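Local coordinates for protein GLB-12 (Caenorhabditis elegans, PDB 4BJA) that binds a heme whose iron takes two axial protein ligands, acts in redox signalling essential for reproduction, and may also bind oxygen, at residues N143-V148 with Q202-F207; N26-A31 with L196-S201; R155-L160 with V191-L196. The protein carries 1 engineered substitution. All blocks are in the same frame, centred on the assembly; numbering follows the deposited sequence. Where two conformers were deposited one is given.

Contact 1: residues N143-V148 with Q202-F207; sequences NYFEIV and QMTDSF. With HEM (protoporphyrin IX containing Fe), chain B.
The contact is tight round the F145 ring and thins to one polar bond, still buried, between N143 and T204. F145 has CG anti to its carbonyl carbon (chi1 -58°), which turns the ring toward residues 202-207. M203 CB sits over one face, offset toward the rim, while F207 CG and the heme carbon HEM CHC lie at the edge, in plane. F145 CZ comes 3.6 Å from F207 CD2, and the edge of F145 is turned toward the face of F207, offset, with centroids 5.5 Å apart and planes at 68°. M203 bends at its last torsion, so its CE lies 3.9 Å from F145 CD1 and 3.6 Å from HEM C3B; its sulfur makes an oblique Met-aromatic contact with the ring.

On the polar side the packing gives way to a single tip-to-tip bond. N143 ND2 donates to T204 OG1 at 2.9 Å, almost straight (168°) and with the oxygen in the amide plane; T204 OG1 accepts this bond while giving its own proton to I200 O, one turn earlier. N143 OD1 N-caps helix 144-160, accepting from E146 N at 3.1 Å. Beyond this bond T204 packs on W19 of the second subunit, and E146 is partly exposed. Antiparallel G and H helices, with F145 and M203 lining the heme pocket, are characteristic of the globin fold.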
loop_
_atom_site.group_PDB
_atom_site.type_symbol
_atom_site.label_atom_id
_atom_site.label_comp_id
_atom_site.label_asym_id
_atom_site.label_seq_id
_atom_site.Cartn_x
_atom_site.Cartn_y
_atom_site.Cartn_z
ATOM N N ASN A 143 1.729 -16.637 4.510
ATOM C CA ASN A 143 0.771 -15.542 4.716
ATOM C C ASN A 143 -0.613 -16.060 4.310
ATOM O O ASN A 143 -0.872 -16.235 3.138
ATOM C CB ASN A 143 1.199 -14.347 3.843
ATOM C CG ASN A 143 0.243 -13.194 3.934
ATOM O OD1 ASN A 143 -0.928 -13.367 4.274
ATOM N ND2 ASN A 143 0.751 -11.986 3.667
ATOM N N TYR A 144 -1.476 -16.349 5.281
ATOM C CA TYR A 144 -2.759 -17.001 5.005
ATOM C C TYR A 144 -3.731 -16.083 4.269
ATOM O O TYR A 144 -4.587 -16.567 3.560
ATOM C CB TYR A 144 -3.392 -17.583 6.307
ATOM C CG TYR A 144 -2.573 -18.730 6.850
ATOM C CD1 TYR A 144 -2.771 -20.026 6.381
ATOM C CD2 TYR A 144 -1.578 -18.497 7.795
ATOM C CE1 TYR A 144 -2.007 -21.075 6.882
ATOM C CE2 TYR A 144 -0.800 -19.540 8.281
ATOM C CZ TYR A 144 -1.022 -20.802 7.812
ATOM O OH TYR A 144 -0.246 -21.829 8.312
ATOM N N PHE A 145 -3.608 -14.755 4.410
ATOM C CA PHE A 145 -4.453 -13.889 3.620
ATOM C C PHE A 145 -4.068 -13.994 2.164
ATOM O O PHE A 145 -4.937 -14.028 1.274
ATOM C CB PHE A 145 -4.287 -12.432 4.083
ATOM C CG PHE A 145 -4.605 -12.236 5.537
ATOM C CD1 PHE A 145 -5.824 -12.710 6.057
ATOM C CD2 PHE A 145 -3.653 -11.674 6.397
ATOM C CE1 PHE A 145 -6.104 -12.532 7.429
ATOM C CE2 PHE A 145 -3.927 -11.513 7.745
ATOM C CZ PHE A 145 -5.150 -11.946 8.257
ATOM N N GLU A 146 -2.752 -14.071 1.919
ATOM C CA GLU A 146 -2.269 -14.246 0.582
ATOM C C GLU A 146 -2.684 -15.635 -0.001
ATOM O O GLU A 146 -3.137 -15.734 -1.141
ATOM C CB GLU A 146 -0.752 -14.070 0.583
ATOM C CG GLU A 146 -0.145 -14.215 -0.783
ATOM C CD GLU A 146 1.350 -14.077 -0.695
ATOM O OE1 GLU A 146 2.004 -15.048 -0.277
ATOM O OE2 GLU A 146 1.885 -12.990 -1.004
ATOM N N ILE A 147 -2.591 -16.682 0.814
ATOM C CA ILE A 147 -2.930 -18.023 0.350
ATOM C C ILE A 147 -4.417 -18.041 -0.094
ATOM O O ILE A 147 -4.769 -18.531 -1.174
ATOM C CB ILE A 147 -2.676 -19.042 1.479
ATOM C CG1 ILE A 147 -1.160 -19.252 1.651
ATOM C CG2 ILE A 147 -3.427 -20.398 1.170
ATOM C CD1 ILE A 147 -0.703 -19.932 2.914
ATOM N N VAL A 148 -5.292 -17.444 0.711
ATOM C CA VAL A 148 -6.720 -17.465 0.394
ATOM C C VAL A 148 -6.993 -16.628 -0.838
ATOM O O VAL A 148 -7.699 -17.058 -1.794
ATOM C CB VAL A 148 -7.537 -16.932 1.608
ATOM C CG1 VAL A 148 -8.982 -16.671 1.228
ATOM C CG2 VAL A 148 -7.486 -17.982 2.781
ATOM N N GLN A 202 -3.144 -4.798 2.602
ATOM C CA GLN A 202 -3.696 -4.019 3.721
ATOM C C GLN A 202 -4.172 -4.901 4.861
ATOM O O GLN A 202 -4.029 -4.528 6.039
ATOM C CB GLN A 202 -4.805 -3.099 3.212
ATOM C CG GLN A 202 -4.221 -2.090 2.220
ATOM C CD GLN A 202 -3.053 -1.321 2.847
ATOM O OE1 GLN A 202 -3.248 -0.561 3.787
ATOM N NE2 GLN A 202 -1.818 -1.571 2.363
ATOM N N MET A 203 -4.687 -6.097 4.537
ATOM C CA MET A 203 -5.016 -7.004 5.634
ATOM C C MET A 203 -3.759 -7.508 6.297
ATOM O O MET A 203 -3.718 -7.599 7.519
ATOM C CB MET A 203 -5.883 -8.156 5.172
ATOM C CG MET A 203 -7.269 -7.702 4.812
ATOM S SD MET A 203 -8.188 -9.105 4.212
ATOM C CE MET A 203 -8.511 -9.943 5.747
ATOM N N THR A 204 -2.722 -7.783 5.514
ATOM C CA THR A 204 -1.489 -8.255 6.085
ATOM C C THR A 204 -0.868 -7.206 7.017
ATOM O O THR A 204 -0.429 -7.541 8.133
ATOM C CB THR A 204 -0.512 -8.639 4.961
ATOM O OG1 THR A 204 -1.067 -9.744 4.232
ATOM C CG2 THR A 204 0.876 -8.985 5.517
ATOM N N ASP A 205 -0.830 -5.953 6.549
ATOM C CA ASP A 205 -0.165 -4.906 7.316
ATOM C C ASP A 205 -0.924 -4.555 8.576
ATOM O O ASP A 205 -0.314 -4.400 9.637
ATOM C CB ASP A 205 0.099 -3.676 6.442
ATOM C CG ASP A 205 1.323 -3.846 5.536
ATOM O OD1 ASP A 205 2.045 -4.873 5.617
ATOM O OD2 ASP A 205 1.599 -2.917 4.742
ATOM N N SER A 206 -2.255 -4.491 8.465
ATOM C CA SER A 206 -3.050 -4.159 9.623
ATOM C C SER A 206 -3.001 -5.287 10.678
ATOM O O SER A 206 -2.876 -5.047 11.909
ATOM C CB SER A 206 -4.467 -3.798 9.209
ATOM O OG SER A 206 -5.126 -4.871 8.532
ATOM N N PHE A 207 -3.089 -6.517 10.202
ATOM C CA PHE A 207 -2.913 -7.660 11.096
ATOM C C PHE A 207 -1.545 -7.611 11.833
ATOM O O PHE A 207 -1.446 -7.817 13.062
ATOM C CB PHE A 207 -3.039 -8.964 10.270
ATOM C CG PHE A 207 -2.883 -10.217 11.104
ATOM C CD1 PHE A 207 -1.615 -10.670 11.461
ATOM C CD2 PHE A 207 -4.003 -10.896 11.557
ATOM C CE1 PHE A 207 -1.459 -11.805 12.283
ATOM C CE2 PHE A 207 -3.850 -12.071 12.352
ATOM C CZ PHE A 207 -2.593 -12.483 12.724
HETATM C CHA HEM B . -13.956 -13.719 10.394
HETATM C CHB HEM B . -12.987 -11.951 5.991
HETATM C CHC HEM B . -9.079 -14.738 5.726
HETATM C CHD HEM B . -10.487 -17.042 9.714
HETATM C C1A HEM B . -13.985 -12.977 9.263
HETATM C C2A HEM B . -14.900 -11.880 9.001
HETATM C C3A HEM B . -14.607 -11.415 7.775
HETATM C C4A HEM B . -13.520 -12.201 7.234
HETATM C CMA HEM B . -15.283 -10.260 6.988
HETATM C CAA HEM B . -15.982 -11.368 10.009
HETATM C CBA HEM B . -15.717 -9.912 10.418
HETATM C CGA HEM B . -14.420 -9.877 11.096
HETATM O O1A HEM B . -14.197 -10.726 12.005
HETATM O O2A HEM B . -13.605 -9.017 10.671
HETATM C C1B HEM B . -11.814 -12.525 5.602
HETATM C C2B HEM B . -11.044 -12.127 4.429
HETATM C C3B HEM B . -9.982 -12.879 4.367
HETATM C C4B HEM B . -10.026 -13.798 5.475
HETATM C CMB HEM B . -11.430 -10.992 3.466
HETATM C CAB HEM B . -8.879 -12.744 3.282
HETATM C CBB HEM B . -8.092 -13.763 3.037
HETATM C C1C HEM B . -9.111 -15.586 6.781
HETATM C C2C HEM B . -8.140 -16.618 7.047
HETATM C C3C HEM B . -8.514 -17.248 8.146
HETATM C C4C HEM B . -9.758 -16.671 8.605
HETATM C CMC HEM B . -6.875 -16.875 6.194
HETATM C CAC HEM B . -7.744 -18.430 8.781
HETATM C CBC HEM B . -7.902 -18.624 10.078
HETATM C C1D HEM B . -11.576 -16.415 10.205
HETATM C C2D HEM B . -12.397 -16.912 11.268
HETATM C C3D HEM B . -13.459 -15.881 11.477
HETATM C C4D HEM B . -13.185 -14.845 10.522
HETATM C CMD HEM B . -12.254 -18.231 12.062
HETATM C CAD HEM B . -14.624 -15.937 12.483
HETATM C CBD HEM B . -15.870 -16.349 11.681
HETATM C CGD HEM B . -15.862 -17.784 11.157
HETATM O O1D HEM B . -15.154 -18.666 11.688
HETATM O O2D HEM B . -16.605 -18.040 10.201
HETATM N NA HEM B . -13.152 -13.164 8.153
HETATM N NB HEM B . -11.162 -13.574 6.246
HETATM N NC HEM B . -10.081 -15.658 7.758
HETATM N ND HEM B . -12.081 -15.183 9.772
HETATM FE FE HEM B . -11.650 -14.399 7.989
#

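Contact 2: residues N26-A31 with L196-S201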
loop_
_atom_site.group_PDB
_atom_site.type_symbol
_atom_site.label_atom_id
_atom_site.label_comp_id
_atom_site.label_asym_id
_atom_site.label_seq_id
_atom_site.Cartn_x
_atom_site.Cartn_y
_atom_site.Cartn_z
ATOM N N ASN A 26 -4.237 6.473 0.605
ATOM C CA ASN A 26 -5.103 5.250 0.533
ATOM C C ASN A 26 -4.743 4.435 -0.726
ATOM O O ASN A 26 -4.891 4.932 -1.816
ATOM C CB ASN A 26 -6.537 5.794 0.385
ATOM C CG ASN A 26 -7.594 4.745 0.353
ATOM O OD1 ASN A 26 -7.378 3.590 -0.063
ATOM N ND2 ASN A 26 -8.793 5.150 0.743
ATOM N N PRO A 27 -4.292 3.175 -0.584
ATOM C CA PRO A 27 -3.789 2.468 -1.773
ATOM C C PRO A 27 -4.905 2.098 -2.723
ATOM O O PRO A 27 -4.645 1.858 -3.877
ATOM C CB PRO A 27 -3.109 1.216 -1.199
ATOM C CG PRO A 27 -3.838 0.985 0.119
ATOM C CD PRO A 27 -4.087 2.410 0.651
ATOM N N PHE A 28 -6.150 2.078 -2.242
ATOM C CA PHE A 28 -7.255 1.804 -3.132
ATOM C C PHE A 28 -7.518 2.991 -4.035
ATOM O O PHE A 28 -8.133 2.859 -5.090
ATOM C CB PHE A 28 -8.528 1.415 -2.345
ATOM C CG PHE A 28 -8.405 0.121 -1.656
ATOM C CD1 PHE A 28 -8.553 -1.051 -2.394
ATOM C CD2 PHE A 28 -8.082 0.051 -0.302
ATOM C CE1 PHE A 28 -8.388 -2.291 -1.762
ATOM C CE2 PHE A 28 -7.915 -1.176 0.343
ATOM C CZ PHE A 28 -8.077 -2.357 -0.415
ATOM N N ASP A 29 -7.096 4.176 -3.612
ATOM C CA ASP A 29 -7.188 5.295 -4.527
ATOM C C ASP A 29 -5.983 5.363 -5.430
ATOM O O ASP A 29 -6.097 5.883 -6.529
ATOM C CB ASP A 29 -7.393 6.605 -3.743
ATOM C CG ASP A 29 -7.728 7.787 -4.666
ATOM O OD1 ASP A 29 -8.310 7.594 -5.761
ATOM O OD2 ASP A 29 -7.363 8.924 -4.301
ATOM N N LEU A 30 -4.829 4.870 -4.986
ATOM C CA LEU A 30 -3.607 4.927 -5.796
ATOM C C LEU A 30 -3.477 3.831 -6.850
ATOM O O LEU A 30 -3.024 4.078 -7.979
ATOM C CB LEU A 30 -2.385 4.911 -4.873
ATOM C CG LEU A 30 -2.379 6.027 -3.821
ATOM C CD1 LEU A 30 -1.106 5.891 -2.999
ATOM C CD2 LEU A 30 -2.495 7.430 -4.445
ATOM N N ALA A 31 -3.921 2.631 -6.495
ATOM C CA ALA A 31 -3.817 1.465 -7.395
ATOM C C ALA A 31 -4.970 1.380 -8.367
ATOM O O ALA A 31 -4.862 0.686 -9.405
ATOM C CB ALA A 31 -3.718 0.177 -6.553
ATOM N N LEU A 196 -7.261 -7.183 -5.622
ATOM C CA LEU A 196 -7.126 -8.279 -4.657
ATOM C C LEU A 196 -5.739 -8.259 -3.985
ATOM O O LEU A 196 -5.612 -8.590 -2.787
ATOM C CB LEU A 196 -7.426 -9.600 -5.352
ATOM C CG LEU A 196 -8.910 -9.788 -5.691
ATOM C CD1 LEU A 196 -9.046 -11.072 -6.450
ATOM C CD2 LEU A 196 -9.767 -9.854 -4.455
ATOM N N ASN A 197 -4.696 -7.874 -4.732
ATOM C CA ASN A 197 -3.377 -7.695 -4.125
ATOM C C ASN A 197 -3.330 -6.575 -3.088
ATOM O O ASN A 197 -2.641 -6.682 -2.082
ATOM C CB ASN A 197 -2.302 -7.519 -5.209
ATOM C CG ASN A 197 -1.966 -8.881 -5.849
ATOM O OD1 ASN A 197 -1.754 -9.845 -5.121
ATOM N ND2 ASN A 197 -1.901 -8.959 -7.144
ATOM N N THR A 198 -4.101 -5.530 -3.330
ATOM C CA THR A 198 -4.189 -4.447 -2.347
ATOM C C THR A 198 -4.966 -4.924 -1.107
ATOM O O THR A 198 -4.616 -4.549 0.009
ATOM C CB THR A 198 -4.839 -3.180 -2.961
ATOM O OG1 THR A 198 -4.050 -2.796 -4.104
ATOM C CG2 THR A 198 -4.856 -2.038 -1.969
ATOM N N VAL A 199 -6.001 -5.764 -1.296
ATOM C CA VAL A 199 -6.661 -6.323 -0.131
ATOM C C VAL A 199 -5.673 -7.170 0.689
ATOM O O VAL A 199 -5.566 -7.033 1.913
ATOM C CB VAL A 199 -7.896 -7.150 -0.539
ATOM C CG1 VAL A 199 -8.435 -7.904 0.678
ATOM C CG2 VAL A 199 -8.981 -6.174 -1.167
ATOM N N ILE A 200 -4.884 -7.997 0.008
ATOM C CA ILE A 200 -3.870 -8.789 0.732
ATOM C C ILE A 200 -2.905 -7.888 1.496
ATOM O O ILE A 200 -2.652 -8.105 2.671
ATOM C CB ILE A 200 -3.027 -9.639 -0.226
ATOM C CG1 ILE A 200 -3.907 -10.711 -0.864
ATOM C CG2 ILE A 200 -1.887 -10.341 0.583
ATOM C CD1 ILE A 200 -3.229 -11.438 -2.086
ATOM N N SER A 201 -2.357 -6.868 0.831
ATOM C CA SER A 201 -1.333 -6.068 1.504
ATOM C C SER A 201 -1.921 -5.335 2.728
ATOM O O SER A 201 -1.272 -5.285 3.775
ATOM C CB SER A 201 -0.686 -5.105 0.546
ATOM O OG SER A 201 -1.594 -4.103 0.217
#
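The F28 ring is the flat group here, and T198 CG2 lies over one of its faces, offset toward the rim. T198 CG2 is 3.6 Å from the F28 ring centroid and only 16° off the ring normal, a CH-pi contact. At the edge, near the ring plane, V199 CG2 stands 4.0 Å from F28 CE1, and N26 OD1 also lies in plane at the edge. F28 CG is anti to its carbonyl carbon. F28 and T198 lie alongside each other, pointing opposite ways; the F28 ring reaches nearer to 196-201 than its CB direction suggests.

T198 carries the contact with both of its branches. T198 CG2, anti to the backbone N, also touches P27 CB at 3.8 Å, and so rests against the proline as well as the aromatic face. T198 OG1 has A31 CB 3.9 Å away, a packing contact only, since the hydroxyl bonds to K194 O one turn back. The short helix 27-30 is held at its start by an N-cap: F28 N donates to N26 OD1 at 2.9 Å, with the donor above the carbonyl plane and a bent N-H...O angle of 139°.

An N-terminal turn ahead of the globin helices thus packs on the last long helix, 185-214, where the V199 side chain is about 5 Å from the bound heme. Around the pair, F28 also meets V120 of helix 113-126, L107 of helix 87-108 and F195 of helix 185-214, while L30 of the second subunit packs on T198; three helices and the dimer partner converge here.

Contact 3: residues R155-L160 with V191-L196; sequences RLIPFL and VWKKFL
L160 CD1 lies squarely over the indole of W192, 3.3 Å from the centroid of the five-membered ring and 14° off its normal. This is a close CH-pi contact, and L160 CD1 is 3.3 Å from both W192 CE2 and W192 CD2. The other branch, L160 CD2, stands above the level of the ring but outward of its rim near W192 CZ2, 3.9 Å away. L160 CG is anti to the carbonyl carbon, and the side chain meets the indole at about a right angle, presenting the tip of one methyl to the face.

Two neighbours extend the grip to other parts of the tryptophan. L156 CD1 approaches W192 CZ3 obliquely at 4.1 Å, from a side chain whose chi2 of -146° is well off a staggered value. I157 runs alongside W192 and antiparallel to it, its CD1 lying 3.7 Å from W192 CB and 3.8 Å from K193 CG; K193, its chain extended, is exposed, while the other touching residues are buried. Between L156 and L160 the helix is kinked at P158, whose nitrogen makes no bond to the preceding turn.

The indole is also fixed from outside, as W192 NE1 bonds to T43 OG1. An alanine in place of W192 removes the indole that L160 and L156 rest on and the NE1 bonded to T43 OG1, and would probably loosen the packing of helix 144-160 on helix 185-214.

Segments 155-160 and 191-196 run in roughly opposite directions, their axes at 142° and 10.8 Å apart, as in the G and H helices of a globin. L40 of helix 34-46 and M100 of helix 87-108 pack on W192, while I53 and I57 of helix 50-65 pack on L156.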
loop_
_atom_site.group_PDB
_atom_site.type_symbol
_atom_site.label_atom_id
_atom_site.label_comp_id
_atom_site.label_asym_id
_atom_site.label_seq_id
_atom_site.Cartn_x
_atom_site.Cartn_y
_atom_site.Cartn_z
ATOM N N ARG A 155 -9.220 -18.471 -9.442
ATOM C CA ARG A 155 -10.542 -19.070 -9.653
ATOM C C ARG A 155 -11.673 -18.063 -9.887
ATOM O O ARG A 155 -12.554 -18.295 -10.708
ATOM C CB ARG A 155 -10.900 -19.951 -8.448
ATOM C CG ARG A 155 -9.934 -21.112 -8.188
ATOM C CD ARG A 155 -10.304 -22.333 -9.024
ATOM N NE ARG A 155 -11.414 -23.081 -8.429
ATOM C CZ ARG A 155 -12.526 -23.437 -9.071
ATOM N NH1 ARG A 155 -12.695 -23.130 -10.351
ATOM N NH2 ARG A 155 -13.466 -24.115 -8.431
ATOM N N LEU A 156 -11.667 -16.939 -9.162
ATOM C CA LEU A 156 -12.758 -15.968 -9.342
ATOM C C LEU A 156 -12.623 -15.188 -10.634
ATOM O O LEU A 156 -13.642 -14.946 -11.311
ATOM C CB LEU A 156 -12.723 -15.000 -8.166
ATOM C CG LEU A 156 -13.996 -14.241 -7.774
ATOM C CD1 LEU A 156 -13.814 -12.827 -7.244
ATOM C CD2 LEU A 156 -15.393 -14.591 -8.353
ATOM N N ILE A 157 -11.390 -14.832 -11.011
ATOM C CA ILE A 157 -11.206 -13.951 -12.175
ATOM C C ILE A 157 -11.763 -14.548 -13.487
ATOM O O ILE A 157 -12.413 -13.849 -14.262
ATOM C CB ILE A 157 -9.740 -13.458 -12.315
ATOM C CG1 ILE A 157 -9.447 -12.545 -11.123
ATOM C CG2 ILE A 157 -9.532 -12.750 -13.715
ATOM C CD1 ILE A 157 -8.042 -11.970 -11.095
ATOM N N PRO A 158 -11.560 -15.852 -13.743
ATOM C CA PRO A 158 -12.208 -16.397 -14.944
ATOM C C PRO A 158 -13.730 -16.339 -14.958
ATOM O O PRO A 158 -14.299 -16.243 -16.060
ATOM C CB PRO A 158 -11.721 -17.865 -14.955
ATOM C CG PRO A 158 -10.385 -17.803 -14.320
ATOM C CD PRO A 158 -10.528 -16.767 -13.218
ATOM N N PHE A 159 -14.412 -16.390 -13.794
ATOM C CA PHE A 159 -15.858 -16.123 -13.765
ATOM C C PHE A 159 -16.131 -14.649 -14.115
ATOM O O PHE A 159 -17.067 -14.345 -14.878
ATOM C CB PHE A 159 -16.468 -16.433 -12.386
ATOM C CG PHE A 159 -16.513 -17.895 -12.057
ATOM C CD1 PHE A 159 -17.437 -18.725 -12.703
ATOM C CD2 PHE A 159 -15.683 -18.436 -11.104
ATOM C CE1 PHE A 159 -17.494 -20.101 -12.411
ATOM C CE2 PHE A 159 -15.730 -19.825 -10.809
ATOM C CZ PHE A 159 -16.638 -20.636 -11.467
ATOM N N LEU A 160 -15.299 -13.754 -13.578
ATOM C CA LEU A 160 -15.518 -12.305 -13.752
ATOM C C LEU A 160 -15.311 -11.889 -15.200
ATOM O O LEU A 160 -15.912 -10.899 -15.651
ATOM C CB LEU A 160 -14.557 -11.505 -12.868
ATOM C CG LEU A 160 -14.909 -11.574 -11.389
ATOM C CD1 LEU A 160 -13.656 -11.146 -10.544
ATOM C CD2 LEU A 160 -16.099 -10.683 -11.087
ATOM N N VAL A 191 -7.267 -5.344 -13.368
ATOM C CA VAL A 191 -7.915 -4.578 -12.315
ATOM C C VAL A 191 -8.187 -5.442 -11.082
ATOM O O VAL A 191 -7.929 -5.008 -9.942
ATOM C CB VAL A 191 -9.213 -3.882 -12.806
ATOM C CG1 VAL A 191 -9.932 -3.280 -11.652
ATOM C CG2 VAL A 191 -8.868 -2.791 -13.832
ATOM N N TRP A 192 -8.701 -6.659 -11.303
ATOM C CA TRP A 192 -9.002 -7.522 -10.180
ATOM C C TRP A 192 -7.717 -7.944 -9.491
ATOM O O TRP A 192 -7.673 -8.083 -8.266
ATOM C CB TRP A 192 -9.879 -8.740 -10.632
ATOM C CG TRP A 192 -11.313 -8.381 -10.551
ATOM C CD1 TRP A 192 -12.089 -7.858 -11.550
ATOM C CD2 TRP A 192 -12.140 -8.440 -9.389
ATOM N NE1 TRP A 192 -13.359 -7.609 -11.084
ATOM C CE2 TRP A 192 -13.421 -7.969 -9.759
ATOM C CE3 TRP A 192 -11.934 -8.883 -8.077
ATOM C CZ2 TRP A 192 -14.489 -7.915 -8.845
ATOM C CZ3 TRP A 192 -12.995 -8.837 -7.180
ATOM C CH2 TRP A 192 -14.253 -8.338 -7.564
ATOM N N LYS A 193 -6.651 -8.165 -10.255
ATOM C CA LYS A 193 -5.363 -8.461 -9.592
ATOM C C LYS A 193 -4.878 -7.289 -8.733
ATOM O O LYS A 193 -4.423 -7.510 -7.625
ATOM C CB LYS A 193 -4.287 -8.925 -10.569
ATOM C CG LYS A 193 -4.585 -10.344 -11.090
ATOM C CD LYS A 193 -3.491 -10.808 -12.052
ATOM C CE LYS A 193 -3.776 -12.208 -12.588
ATOM N NZ LYS A 193 -2.808 -12.583 -13.725
ATOM N N LYS A 194 -4.958 -6.053 -9.260
ATOM C CA LYS A 194 -4.529 -4.901 -8.435
ATOM C C LYS A 194 -5.365 -4.778 -7.178
ATOM O O LYS A 194 -4.827 -4.568 -6.089
ATOM C CB LYS A 194 -4.587 -3.607 -9.224
ATOM C CG LYS A 194 -3.498 -3.569 -10.289
ATOM C CD LYS A 194 -3.469 -2.166 -10.969
ATOM C CE LYS A 194 -4.828 -1.703 -11.517
ATOM N NZ LYS A 194 -4.791 -0.265 -12.056
ATOM N N PHE A 195 -6.683 -4.946 -7.338
ATOM C CA PHE A 195 -7.590 -4.853 -6.246
ATOM C C PHE A 195 -7.290 -5.928 -5.191
ATOM O O PHE A 195 -7.116 -5.640 -3.988
ATOM C CB PHE A 195 -9.057 -4.961 -6.775
ATOM C CG PHE A 195 -10.088 -5.149 -5.694
ATOM C CD1 PHE A 195 -10.209 -4.228 -4.640
ATOM C CD2 PHE A 195 -10.939 -6.268 -5.715
ATOM C CE1 PHE A 195 -11.149 -4.395 -3.611
ATOM C CE2 PHE A 195 -11.873 -6.449 -4.674
ATOM C CZ PHE A 195 -11.993 -5.504 -3.627
ATOM N N LEU A 196 -7.261 -7.183 -5.622
ATOM C CA LEU A 196 -7.126 -8.279 -4.657
ATOM C C LEU A 196 -5.739 -8.259 -3.985
ATOM O O LEU A 196 -5.612 -8.590 -2.787
ATOM C CB LEU A 196 -7.426 -9.600 -5.352
ATOM C CG LEU A 196 -8.910 -9.788 -5.691
ATOM C CD1 LEU A 196 -9.046 -11.072 -6.450
ATOM C CD2 LEU A 196 -9.767 -9.854 -4.455
#

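Overall arrangement
Following the chain from the N terminus, residues 26-31 come first and pair with 196-201 in contact 2, the longest of the three loops. Residues 143-148 open contact 1 and 155-160 open contact 3, both on helix 144-160. Helix 185-214 then supplies every closing segment: 191-196 for contact 3, 196-201 for contact 2, 202-207 for contact 1. Contact 3 is therefore nested inside both others, whereas contacts 1 and 2 cross. Contacts 1 and 2 touch where Q202 packs on P27, and both meet the second subunit. Contacts 2 and 3 share L196 and touch through A31 and K194. Together they tie the N-terminal turn, helix 144-160 and the heme pocket to helix 185-214.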